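Local atomic coordinates of DNA-(apurinic or apyrimidinic site) endonuclease 2 (Xenopus laevis, PDB entry 6WCD), a protein that acts as a DNA repair nuclease, weakly incising DNA beside abasic sites and digesting strands 3' to 5' with magnesium or manganese. Residues 125-128 against 132-135; 137-142 against 169-174; 94-99 against 119-124; 112-117 against 161-166. All coordinates share one frame; numbering follows the deposited sequence. Where two conformers were deposited one is given.

Contact 1 of 4, residues 125-128 against 132-135; sequences RILN and KEET
Ile126 and Glu134 form the hydrogen-bonded antiparallel pair at the closed end of a beta hairpin, strand 119-127 turning back into strand 133-142. Ile126 N donates a hydrogen bond to Glu134 O at 2.8 Å, and Glu134 N donates one to Ile126 O at 2.9 Å. Toward the turn, Asn128 N bonds to Lys132 O at 2.9 Å. The amide of Asn128 completes the closing: its OD1 takes Lys132 N at 3.0 Å, from above the carbonyl plane, and also Glu130 N, an Asx turn. Its ND2 reaches Glu134 OE1 at 3.1 Å, meeting the carboxylate from above its plane; His177 NE2 bonds to the same oxygen. Asparagine suits this place because one side chain both donates and accepts. Arg125, Leu127 and Glu133 share a face, and all three touch Ile312 of strand 310-312. The arginine, bent at chi2 and chi3 (-68° and -94°), folds its guanidinium over Glu133. The guanidinium and carboxylate planes stand 54° apart, and Arg125 NE makes a salt bridge to Glu133 OE2 at 2.7 Å. Arg125 NH2 donates to Thr135 OG1 at 3.0 Å, the hydroxyl lying in the guanidinium plane. Glu133 CG lies 3.1 Å above that plane.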
loop_
_atom_site.group_PDB
_atom_site.type_symbol
_atom_site.label_atom_id
_atom_site.label_comp_id
_atom_site.label_asym_id
_atom_site.label_seq_id
_atom_site.Cartn_x
_atom_site.Cartn_y
_atom_site.Cartn_z
ATOM N N ARG A 125 -13.911 -9.339 4.653
ATOM C CA ARG A 125 -14.367 -9.929 5.909
ATOM C C ARG A 125 -13.388 -11.027 6.316
ATOM O O ARG A 125 -12.865 -11.764 5.468
ATOM C CB ARG A 125 -15.757 -10.499 5.746
ATOM C CG ARG A 125 -16.822 -9.428 5.528
ATOM C CD ARG A 125 -17.055 -8.539 6.793
ATOM N NE ARG A 125 -18.153 -9.052 7.623
ATOM C CZ ARG A 125 -18.517 -8.570 8.813
ATOM N NH1 ARG A 125 -19.542 -9.111 9.455
ATOM N NH2 ARG A 125 -17.873 -7.564 9.379
ATOM N N ILE A 126 -13.143 -11.130 7.619
ATOM C CA ILE A 126 -12.184 -12.103 8.143
ATOM C C ILE A 126 -12.819 -12.725 9.379
ATOM O O ILE A 126 -13.692 -12.147 10.033
ATOM C CB ILE A 126 -10.797 -11.506 8.495
ATOM C CG1 ILE A 126 -10.921 -10.389 9.554
ATOM C CG2 ILE A 126 -10.059 -11.074 7.242
ATOM C CD1 ILE A 126 -9.601 -10.000 10.201
ATOM N N LEU A 127 -12.377 -13.953 9.713
ATOM C CA LEU A 127 -12.721 -14.596 10.967
ATOM C C LEU A 127 -11.540 -14.475 11.916
ATOM O O LEU A 127 -10.426 -14.856 11.564
ATOM C CB LEU A 127 -13.092 -16.054 10.738
ATOM C CG LEU A 127 -14.336 -16.253 9.863
ATOM C CD1 LEU A 127 -14.439 -17.724 9.466
ATOM C CD2 LEU A 127 -15.569 -15.816 10.610
ATOM N N ASN A 128 -11.771 -13.917 13.094
ATOM C CA ASN A 128 -10.687 -13.633 14.019
ATOM C C ASN A 128 -10.386 -14.841 14.899
ATOM O O ASN A 128 -10.925 -15.940 14.719
ATOM C CB ASN A 128 -11.026 -12.369 14.835
ATOM C CG ASN A 128 -12.064 -12.604 15.908
ATOM O OD1 ASN A 128 -12.516 -13.716 16.220
ATOM N ND2 ASN A 128 -12.422 -11.505 16.568
ATOM N N LYS A 132 -15.072 -14.973 15.332
ATOM C CA LYS A 132 -16.027 -13.905 15.051
ATOM C C LYS A 132 -15.671 -13.210 13.762
ATOM O O LYS A 132 -14.502 -12.992 13.451
ATOM C CB LYS A 132 -16.042 -12.859 16.181
ATOM C CG LYS A 132 -16.963 -11.681 15.919
ATOM C CD LYS A 132 -16.925 -10.651 17.049
ATOM C CE LYS A 132 -17.489 -9.316 16.588
ATOM N NZ LYS A 132 -18.468 -9.481 15.470
ATOM N N GLU A 133 -16.702 -12.833 13.008
ATOM C CA GLU A 133 -16.479 -12.118 11.761
ATOM C C GLU A 133 -16.231 -10.646 12.021
ATOM O O GLU A 133 -16.997 -9.998 12.759
ATOM C CB GLU A 133 -17.688 -12.275 10.836
ATOM C CG GLU A 133 -17.380 -11.911 9.388
ATOM C CD GLU A 133 -18.505 -12.289 8.441
ATOM O OE1 GLU A 133 -19.277 -13.220 8.777
ATOM O OE2 GLU A 133 -18.622 -11.649 7.370
ATOM N N GLU A 134 -15.194 -10.125 11.389
ATOM C CA GLU A 134 -14.803 -8.727 11.479
ATOM C C GLU A 134 -14.448 -8.245 10.092
ATOM O O GLU A 134 -14.251 -8.999 9.148
ATOM C CB GLU A 134 -13.586 -8.537 12.396
ATOM C CG GLU A 134 -13.903 -8.970 13.825
ATOM C CD GLU A 134 -13.072 -8.259 14.863
ATOM O OE1 GLU A 134 -11.971 -8.756 15.175
ATOM O OE2 GLU A 134 -13.526 -7.205 15.364
ATOM N N THR A 135 -14.338 -6.924 9.944
ATOM C CA THR A 135 -13.894 -6.319 8.707
ATOM C C THR A 135 -12.414 -5.989 8.803
ATOM O O THR A 135 -11.942 -5.538 9.864
ATOM C CB THR A 135 -14.710 -5.048 8.442
ATOM O OG1 THR A 135 -16.096 -5.396 8.367
ATOM C CG2 THR A 135 -14.268 -4.372 7.174
#

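Contact 2 of 4, residues 137-142 against 169-174; sequences TVINVY and EAILQN
Thr137 OG1 accepts a hydrogen bond from Gln123 NE2 on the neighbouring strand and at the same time rests 3.6 Å from Ile171 CG2, so a polar atom is satisfied by a neighbouring strand of the sheet while its flank faces a methyl group. This contact is the packing of a beta-alpha-beta crossover: strand 133-142 leads through helix 152-173 to the parallel strand 177-181, and the end of the helix lies against the first strand. Ile171 carries the helix side with two separate branches. The side chains of Ile171 and Thr137 cross at about a right angle, and Ile171 CG2 also lies 3.9 Å from Thr137 CB. The other branch, CG1 anti to the carbonyl carbon (chi1 -65°) and extended beyond it, sends CD1 to the strand, 4.2 Å from Thr137 CG2. Beta-branched residues suit the place: each presents two groups in different directions, and the threonine can give one to a polar neighbour and the other to the core. Ile171 also touches Leu121 and Val178, so it settles over three adjacent strands. Val138 and Asn140 occupy the reverse face of strand 133-142, touching Cys31 in the second sheet of the DNase I-like sandwich, and the strand ends at Tyr142, an active-site residue by similarity. Ile139, extended along chi2 (-178°), meets the helix tip to tip, its CD1 4.1 Å from Ile171 CD1.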
loop_
_atom_site.group_PDB
_atom_site.type_symbol
_atom_site.label_atom_id
_atom_site.label_comp_id
_atom_site.label_asym_id
_atom_site.label_seq_id
_atom_site.Cartn_x
_atom_site.Cartn_y
_atom_site.Cartn_z
ATOM N N THR A 137 -9.803 -3.630 6.549
ATOM C CA THR A 137 -9.605 -2.721 5.439
ATOM C C THR A 137 -8.125 -2.593 5.155
ATOM O O THR A 137 -7.342 -2.298 6.063
ATOM C CB THR A 137 -10.217 -1.357 5.740
ATOM O OG1 THR A 137 -11.610 -1.501 5.999
ATOM C CG2 THR A 137 -10.112 -0.443 4.524
ATOM N N VAL A 138 -7.726 -2.826 3.901
ATOM C CA VAL A 138 -6.364 -2.737 3.418
ATOM C C VAL A 138 -6.211 -1.454 2.616
ATOM O O VAL A 138 -6.917 -1.244 1.613
ATOM C CB VAL A 138 -6.037 -3.976 2.563
ATOM C CG1 VAL A 138 -4.689 -3.854 1.961
ATOM C CG2 VAL A 138 -6.164 -5.236 3.375
ATOM N N ILE A 139 -5.320 -0.569 3.067
ATOM C CA ILE A 139 -5.067 0.699 2.435
ATOM C C ILE A 139 -3.692 0.624 1.812
ATOM O O ILE A 139 -2.702 0.609 2.536
ATOM C CB ILE A 139 -5.119 1.828 3.455
ATOM C CG1 ILE A 139 -6.423 1.762 4.252
ATOM C CG2 ILE A 139 -4.972 3.180 2.767
ATOM C CD1 ILE A 139 -6.593 2.896 5.298
ATOM N N ASN A 140 -3.644 0.596 0.492
ATOM C CA ASN A 140 -2.427 0.384 -0.303
ATOM C C ASN A 140 -1.994 1.756 -0.822
ATOM O O ASN A 140 -2.725 2.370 -1.613
ATOM C CB ASN A 140 -2.759 -0.583 -1.439
ATOM C CG ASN A 140 -1.661 -0.748 -2.449
ATOM O OD1 ASN A 140 -0.565 -0.241 -2.244
ATOM N ND2 ASN A 140 -1.952 -1.440 -3.542
ATOM N N VAL A 141 -0.834 2.262 -0.374
ATOM C CA VAL A 141 -0.418 3.653 -0.660
ATOM C C VAL A 141 0.954 3.744 -1.276
ATOM O O VAL A 141 1.878 2.976 -0.949
ATOM C CB VAL A 141 -0.473 4.554 0.583
ATOM C CG1 VAL A 141 -1.859 4.658 1.109
ATOM C CG2 VAL A 141 0.430 4.041 1.721
ATOM N N TYR A 142 1.118 4.704 -2.203
ATOM C CA TYR A 142 2.394 5.109 -2.781
ATOM C C TYR A 142 2.564 6.576 -2.447
ATOM O O TYR A 142 2.038 7.425 -3.152
ATOM C CB TYR A 142 2.431 4.846 -4.294
ATOM C CG TYR A 142 3.687 5.280 -5.024
ATOM C CD1 TYR A 142 4.942 5.052 -4.499
ATOM C CD2 TYR A 142 3.622 5.944 -6.232
ATOM C CE1 TYR A 142 6.106 5.476 -5.153
ATOM C CE2 TYR A 142 4.756 6.357 -6.891
ATOM C CZ TYR A 142 6.001 6.122 -6.359
ATOM O OH TYR A 142 7.137 6.554 -7.023
ATOM N N GLU A 169 -7.650 6.362 10.499
ATOM C CA GLU A 169 -8.213 6.411 11.852
ATOM C C GLU A 169 -9.733 6.449 11.818
ATOM O O GLU A 169 -10.389 5.870 12.711
ATOM C CB GLU A 169 -7.611 7.589 12.619
ATOM C CG GLU A 169 -6.132 7.337 12.870
ATOM C CD GLU A 169 -5.458 8.403 13.707
ATOM O OE1 GLU A 169 -6.116 9.394 14.135
ATOM O OE2 GLU A 169 -4.253 8.239 13.934
ATOM N N ALA A 170 -10.329 7.055 10.794
ATOM C CA ALA A 170 -11.787 7.085 10.745
ATOM C C ALA A 170 -12.342 5.704 10.432
ATOM O O ALA A 170 -13.342 5.281 11.039
ATOM C CB ALA A 170 -12.279 8.076 9.695
ATOM N N ILE A 171 -11.689 4.977 9.540
ATOM C CA ILE A 171 -12.146 3.604 9.268
ATOM C C ILE A 171 -12.001 2.783 10.535
ATOM O O ILE A 171 -12.907 2.030 10.916
ATOM C CB ILE A 171 -11.360 2.997 8.093
ATOM C CG1 ILE A 171 -11.677 3.776 6.819
ATOM C CG2 ILE A 171 -11.664 1.511 7.947
ATOM C CD1 ILE A 171 -10.675 3.509 5.662
ATOM N N LEU A 172 -10.879 2.938 11.238
ATOM C CA LEU A 172 -10.628 2.148 12.443
ATOM C C LEU A 172 -11.644 2.465 13.522
ATOM O O LEU A 172 -12.140 1.563 14.213
ATOM C CB LEU A 172 -9.215 2.391 12.941
ATOM C CG LEU A 172 -8.743 1.605 14.151
ATOM C CD1 LEU A 172 -8.668 0.141 13.710
ATOM C CD2 LEU A 172 -7.395 2.141 14.654
ATOM N N GLN A 173 -12.027 3.748 13.640
ATOM C CA GLN A 173 -13.017 4.139 14.630
ATOM C C GLN A 173 -14.377 3.498 14.366
ATOM O O GLN A 173 -15.163 3.296 15.320
ATOM C CB GLN A 173 -13.113 5.671 14.648
ATOM C CG GLN A 173 -14.142 6.243 15.639
ATOM C CD GLN A 173 -13.821 5.878 17.076
ATOM O OE1 GLN A 173 -12.683 5.543 17.406
ATOM N NE2 GLN A 173 -14.828 5.930 17.935
ATOM N N ASN A 174 -14.671 3.130 13.128
ATOM C CA ASN A 174 -15.942 2.497 12.779
ATOM C C ASN A 174 -15.998 1.037 13.214
ATOM O O ASN A 174 -17.085 0.444 13.158
ATOM C CB ASN A 174 -16.187 2.631 11.273
ATOM C CG ASN A 174 -17.622 2.367 10.883
ATOM O OD1 ASN A 174 -17.907 1.479 10.081
ATOM N ND2 ASN A 174 -18.541 3.146 11.451
#

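Contact 3 of 4, residues 94-99 against 119-124; sequences GSVGCY and AVLTQH
The backbones approach most closely where Val96, in an irregular loop, comes within 7.0 Å of Gln123, CA to CA, too far for a direct main-chain bond to strand 119-127. A water makes up the difference, donating to Val96 O at 2.8 Å and accepting from Gln123 NE2 at 2.9 Å. That amide nitrogen also donates to Thr137 OG1 on the next strand, and these two partners account for both of its hydrogens. Glutamine is apt here because its chain, extended beyond CG with CG anti to the backbone N (chi1 -171°), carries the amide out from the sheet to the loop. Val96 meets the strand with its two methyls. CG1 lies against the amide, 3.8 Å from Gln123 NE2, and the two side chains meet at a slant; CG2 lies 4.2 Å from Leu121 CB, deeper over the strand. A branched apolar residue thus touches both a polar end and a buried leucine. The loop is held in shape by Glu82 OE1, which accepts from both Val96 N and Gly97 N, and Gly97 adopts a positive phi of 71° that glycine takes readily. Glu82 belongs to strand 80-83, the antiparallel neighbour of strand 119-127. On the other flank Leu121 packs against Ile139 of strand 133-142. Arg167 of helix 152-173 touches Val96 and bonds to Gly97 O, so the loop lies over strands 80-83 and 119-127 and reaches that helix.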
loop_
_atom_site.group_PDB
_atom_site.type_symbol
_atom_site.label_atom_id
_atom_site.label_comp_id
_atom_site.label_asym_id
_atom_site.label_seq_id
_atom_site.Cartn_x
_atom_site.Cartn_y
_atom_site.Cartn_z
ATOM N N GLY A 94 -20.528 0.058 -3.706
ATOM C CA GLY A 94 -19.438 -0.829 -3.343
ATOM C C GLY A 94 -18.238 -0.132 -2.759
ATOM O O GLY A 94 -17.142 -0.712 -2.774
ATOM N N SER A 95 -18.415 1.066 -2.215
ATOM C CA SER A 95 -17.325 1.872 -1.666
ATOM C C SER A 95 -17.140 1.623 -0.161
ATOM O O SER A 95 -17.950 0.985 0.519
ATOM C CB SER A 95 -17.591 3.359 -1.898
ATOM O OG SER A 95 -18.675 3.795 -1.079
ATOM N N VAL A 96 -16.043 2.167 0.370
ATOM C CA VAL A 96 -15.646 1.918 1.755
ATOM C C VAL A 96 -16.161 2.984 2.709
ATOM O O VAL A 96 -16.537 2.700 3.846
ATOM C CB VAL A 96 -14.113 1.847 1.813
ATOM C CG1 VAL A 96 -13.640 1.855 3.240
ATOM C CG2 VAL A 96 -13.617 0.626 1.015
ATOM N N GLY A 97 -16.115 4.249 2.302
ATOM C CA GLY A 97 -16.622 5.276 3.204
ATOM C C GLY A 97 -15.733 5.525 4.423
ATOM O O GLY A 97 -14.544 5.228 4.448
ATOM N N CYS A 98 -16.359 6.079 5.465
ATOM C CA CYS A 98 -15.676 6.459 6.710
ATOM C C CYS A 98 -14.513 7.417 6.424
ATOM O O CYS A 98 -13.351 7.092 6.599
ATOM C CB CYS A 98 -15.112 5.240 7.455
ATOM S SG CYS A 98 -16.348 4.017 7.884
ATOM N N TYR A 99 -14.874 8.623 5.981
ATOM C CA TYR A 99 -13.863 9.567 5.485
ATOM C C TYR A 99 -13.120 10.347 6.574
ATOM O O TYR A 99 -11.966 10.757 6.349
ATOM C CB TYR A 99 -14.548 10.509 4.511
ATOM C CG TYR A 99 -15.025 9.763 3.291
ATOM C CD1 TYR A 99 -14.126 9.190 2.421
ATOM C CD2 TYR A 99 -16.354 9.583 3.046
ATOM C CE1 TYR A 99 -14.566 8.475 1.314
ATOM C CE2 TYR A 99 -16.799 8.871 1.935
ATOM C CZ TYR A 99 -15.899 8.328 1.077
ATOM O OH TYR A 99 -16.346 7.606 -0.022
ATOM N N ALA A 119 -3.496 5.687 -3.921
ATOM C CA ALA A 119 -4.138 4.898 -2.877
ATOM C C ALA A 119 -5.297 4.078 -3.424
ATOM O O ALA A 119 -6.094 4.569 -4.239
ATOM C CB ALA A 119 -4.662 5.785 -1.763
ATOM N N VAL A 120 -5.412 2.852 -2.974
ATOM C CA VAL A 120 -6.574 2.021 -3.248
ATOM C C VAL A 120 -6.885 1.270 -1.957
ATOM O O VAL A 120 -5.977 0.840 -1.229
ATOM C CB VAL A 120 -6.368 1.112 -4.482
ATOM C CG1 VAL A 120 -5.340 0.102 -4.264
ATOM C CG2 VAL A 120 -7.703 0.475 -4.922
ATOM N N LEU A 121 -8.154 1.203 -1.651
ATOM C CA LEU A 121 -8.666 0.559 -0.434
ATOM C C LEU A 121 -9.522 -0.634 -0.802
ATOM O O LEU A 121 -10.398 -0.542 -1.672
ATOM C CB LEU A 121 -9.515 1.500 0.418
ATOM C CG LEU A 121 -8.706 2.585 1.136
ATOM C CD1 LEU A 121 -8.128 3.605 0.217
ATOM C CD2 LEU A 121 -9.593 3.231 2.209
ATOM N N THR A 122 -9.279 -1.767 -0.121
ATOM C CA THR A 122 -10.122 -2.953 -0.289
ATOM C C THR A 122 -10.559 -3.403 1.101
ATOM O O THR A 122 -9.799 -3.276 2.062
ATOM C CB THR A 122 -9.406 -4.077 -1.059
ATOM O OG1 THR A 122 -8.167 -4.426 -0.463
ATOM C CG2 THR A 122 -9.130 -3.738 -2.536
ATOM N N GLN A 123 -11.800 -3.861 1.210
ATOM C CA GLN A 123 -12.337 -4.260 2.499
ATOM C C GLN A 123 -12.755 -5.713 2.421
ATOM O O GLN A 123 -13.486 -6.104 1.517
ATOM C CB GLN A 123 -13.499 -3.342 2.868
ATOM C CG GLN A 123 -14.015 -3.486 4.241
ATOM C CD GLN A 123 -14.948 -2.333 4.560
ATOM O OE1 GLN A 123 -16.134 -2.387 4.231
ATOM N NE2 GLN A 123 -14.414 -1.276 5.161
ATOM N N HIS A 124 -12.295 -6.494 3.406
ATOM C CA HIS A 124 -12.355 -7.945 3.409
ATOM C C HIS A 124 -13.000 -8.394 4.711
ATOM O O HIS A 124 -12.595 -7.958 5.790
ATOM C CB HIS A 124 -10.932 -8.523 3.323
ATOM C CG HIS A 124 -10.125 -7.975 2.183
ATOM N ND1 HIS A 124 -10.035 -8.597 0.962
ATOM C CD2 HIS A 124 -9.425 -6.819 2.069
ATOM C CE1 HIS A 124 -9.312 -7.841 0.144
ATOM N NE2 HIS A 124 -8.922 -6.769 0.787
HETATM O O HOH W 1 -16.510 0.662 5.742
#

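Contact 4 of 4, residues 112-117 against 161-166; sequences SLDQEG and YHLLQT
The flat carboxylate of Asp114 comes near Leu163 through OD1, 4.4 Å from Leu163 CD2, and on the facing helix the imidazole of His162 has Thr166 OG1 above the centre of one face, 4.2 Å from its plane. That hydroxyl is directed by its bond to His162 O at 3.0 Å; Thr166 N reaches the same oxygen from the opposite face of the carbonyl plane, so one acceptor serves two donors. Asp114 is buried, and both its oxygens are hydrogen-bonded: OD1 by Leu85 N, OD2 with Ser86 OG. The apolar core of the contact joins two leucines that lie aslant. Leu163, with CG anti to the backbone N (chi1 -178°), thrusts CD2 at the other helix, where it lies 3.9 Å from Leu113 CB and 4.0 Å from Leu113 CD1. Leucine suits both sites, being apolar and long enough for one branch to reach across. Leu113 further touches Tyr156 and Phe160, so Tyr156, Phe160 and Leu163 form one stripe along helix 152-173 against the end of helix 107-114. Phe105 adds to this apolar patch, and Leu164, next along the helix, turns to Ile139 and Val141, so helix 152-173 packs on helix 107-114 with one side and on strand 133-142 of the sheet with another.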
loop_
_atom_site.group_PDB
_atom_site.type_symbol
_atom_site.label_atom_id
_atom_site.label_comp_id
_atom_site.label_asym_id
_atom_site.label_seq_id
_atom_site.Cartn_x
_atom_site.Cartn_y
_atom_site.Cartn_z
ATOM N N SER A 112 -6.622 17.099 -5.719
ATOM C CA SER A 112 -5.201 17.036 -6.055
ATOM C C SER A 112 -4.501 15.908 -5.352
ATOM O O SER A 112 -3.630 15.256 -5.938
ATOM C CB SER A 112 -4.512 18.326 -5.687
ATOM O OG SER A 112 -4.985 19.366 -6.497
ATOM N N LEU A 113 -4.855 15.661 -4.080
ATOM C CA LEU A 113 -4.219 14.603 -3.315
ATOM C C LEU A 113 -4.629 13.236 -3.796
ATOM O O LEU A 113 -3.905 12.265 -3.557
ATOM C CB LEU A 113 -4.546 14.789 -1.825
ATOM C CG LEU A 113 -3.899 15.956 -1.143
ATOM C CD1 LEU A 113 -4.533 16.322 0.171
ATOM C CD2 LEU A 113 -2.381 15.656 -0.978
ATOM N N ASP A 114 -5.808 13.097 -4.434
ATOM C CA ASP A 114 -6.308 11.816 -4.873
ATOM C C ASP A 114 -6.166 11.531 -6.368
ATOM O O ASP A 114 -6.355 10.382 -6.779
ATOM C CB ASP A 114 -7.792 11.673 -4.486
ATOM C CG ASP A 114 -7.968 10.958 -3.187
ATOM O OD1 ASP A 114 -6.969 10.475 -2.593
ATOM O OD2 ASP A 114 -9.152 10.849 -2.778
ATOM N N GLN A 115 -5.692 12.489 -7.165
ATOM C CA GLN A 115 -5.689 12.296 -8.608
ATOM C C GLN A 115 -4.406 11.685 -9.157
ATOM O O GLN A 115 -4.248 11.635 -10.380
ATOM C CB GLN A 115 -5.948 13.633 -9.316
ATOM C CG GLN A 115 -4.828 14.600 -9.183
ATOM C CD GLN A 115 -5.084 15.928 -9.880
ATOM O OE1 GLN A 115 -6.158 16.164 -10.452
ATOM N NE2 GLN A 115 -4.107 16.824 -9.810
ATOM N N GLU A 116 -3.462 11.286 -8.328
ATOM C CA GLU A 116 -2.195 10.769 -8.820
ATOM C C GLU A 116 -2.068 9.251 -8.676
ATOM O O GLU A 116 -0.978 8.701 -8.833
ATOM C CB GLU A 116 -1.020 11.453 -8.106
ATOM C CG GLU A 116 -0.947 12.931 -8.400
ATOM C CD GLU A 116 0.307 13.639 -7.872
ATOM O OE1 GLU A 116 1.239 12.993 -7.288
ATOM O OE2 GLU A 116 0.345 14.905 -8.028
ATOM N N GLY A 117 -3.168 8.567 -8.442
ATOM C CA GLY A 117 -3.118 7.107 -8.395
ATOM C C GLY A 117 -2.307 6.558 -7.245
ATOM O O GLY A 117 -1.532 5.615 -7.423
ATOM N N TYR A 161 0.176 12.641 3.916
ATOM C CA TYR A 161 0.275 11.938 5.176
ATOM C C TYR A 161 -0.871 12.298 6.119
ATOM O O TYR A 161 -1.436 11.402 6.759
ATOM C CB TYR A 161 1.579 12.293 5.849
ATOM C CG TYR A 161 2.844 11.672 5.301
ATOM C CD1 TYR A 161 2.849 10.490 4.616
ATOM C CD2 TYR A 161 4.063 12.253 5.597
ATOM C CE1 TYR A 161 4.064 9.915 4.192
ATOM C CE2 TYR A 161 5.278 11.669 5.185
ATOM C CZ TYR A 161 5.248 10.491 4.495
ATOM O OH TYR A 161 6.494 9.911 4.121
ATOM N N HIS A 162 -1.230 13.583 6.182
ATOM C CA HIS A 162 -2.305 13.971 7.092
ATOM C C HIS A 162 -3.631 13.402 6.613
ATOM O O HIS A 162 -4.424 12.896 7.423
ATOM C CB HIS A 162 -2.352 15.496 7.171
ATOM C CG HIS A 162 -3.344 16.032 8.149
ATOM N ND1 HIS A 162 -3.382 15.642 9.467
ATOM C CD2 HIS A 162 -4.301 16.983 8.009
ATOM C CE1 HIS A 162 -4.346 16.300 10.093
ATOM N NE2 HIS A 162 -4.919 17.118 9.230
ATOM N N LEU A 163 -3.863 13.401 5.316
ATOM C CA LEU A 163 -5.086 12.773 4.798
ATOM C C LEU A 163 -5.116 11.264 5.055
ATOM O O LEU A 163 -6.172 10.696 5.398
ATOM C CB LEU A 163 -5.220 13.066 3.296
ATOM C CG LEU A 163 -6.473 12.524 2.575
ATOM C CD1 LEU A 163 -7.670 13.186 3.197
ATOM C CD2 LEU A 163 -6.353 12.848 1.075
ATOM N N LEU A 164 -4.009 10.583 4.840
ATOM C CA LEU A 164 -3.915 9.153 5.111
ATOM C C LEU A 164 -4.230 8.850 6.560
ATOM O O LEU A 164 -5.021 7.942 6.842
ATOM C CB LEU A 164 -2.511 8.685 4.748
ATOM C CG LEU A 164 -2.153 7.254 5.157
ATOM C CD1 LEU A 164 -3.077 6.241 4.491
ATOM C CD2 LEU A 164 -0.696 7.009 4.748
ATOM N N GLN A 165 -3.652 9.607 7.495
ATOM C CA GLN A 165 -3.968 9.402 8.909
ATOM C C GLN A 165 -5.438 9.614 9.180
ATOM O O GLN A 165 -6.085 8.813 9.902
ATOM C CB GLN A 165 -3.095 10.306 9.778
ATOM C CG GLN A 165 -3.396 10.191 11.225
ATOM C CD GLN A 165 -2.368 10.836 12.083
ATOM O OE1 GLN A 165 -1.548 11.620 11.619
ATOM N NE2 GLN A 165 -2.435 10.548 13.390
ATOM N N THR A 166 -5.988 10.698 8.657
ATOM C CA THR A 166 -7.399 11.002 8.884
ATOM C C THR A 166 -8.269 9.844 8.428
ATOM O O THR A 166 -9.189 9.413 9.131
ATOM C CB THR A 166 -7.767 12.284 8.144
ATOM O OG1 THR A 166 -7.044 13.392 8.696
ATOM C CG2 THR A 166 -9.257 12.604 8.328
#

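Contact 1 lies at the surface, whereas contacts 2 and 4 are buried and contact 3 is partly so. Chemistry follows place: the hairpin end of contact 1 is joined by backbone bonds, a salt bridge and the amide of one asparagine, contacts 2 and 4 by apolar packing of helix 152-173 on a strand and on a helix, and contact 3 by a valine and a bridging water. Contacts 1 and 3 share strand 119-127, contacts 1 and 2 strand 133-142, and contacts 2 and 4 the helix, through which they touch, Leu164 CD1 3.9 Å from Val141 CG1. Contacts 2 and 3 are the nearest pair, centres about 8 Å apart, with Ile171 CD1 3.6 Å from Leu121 CD2.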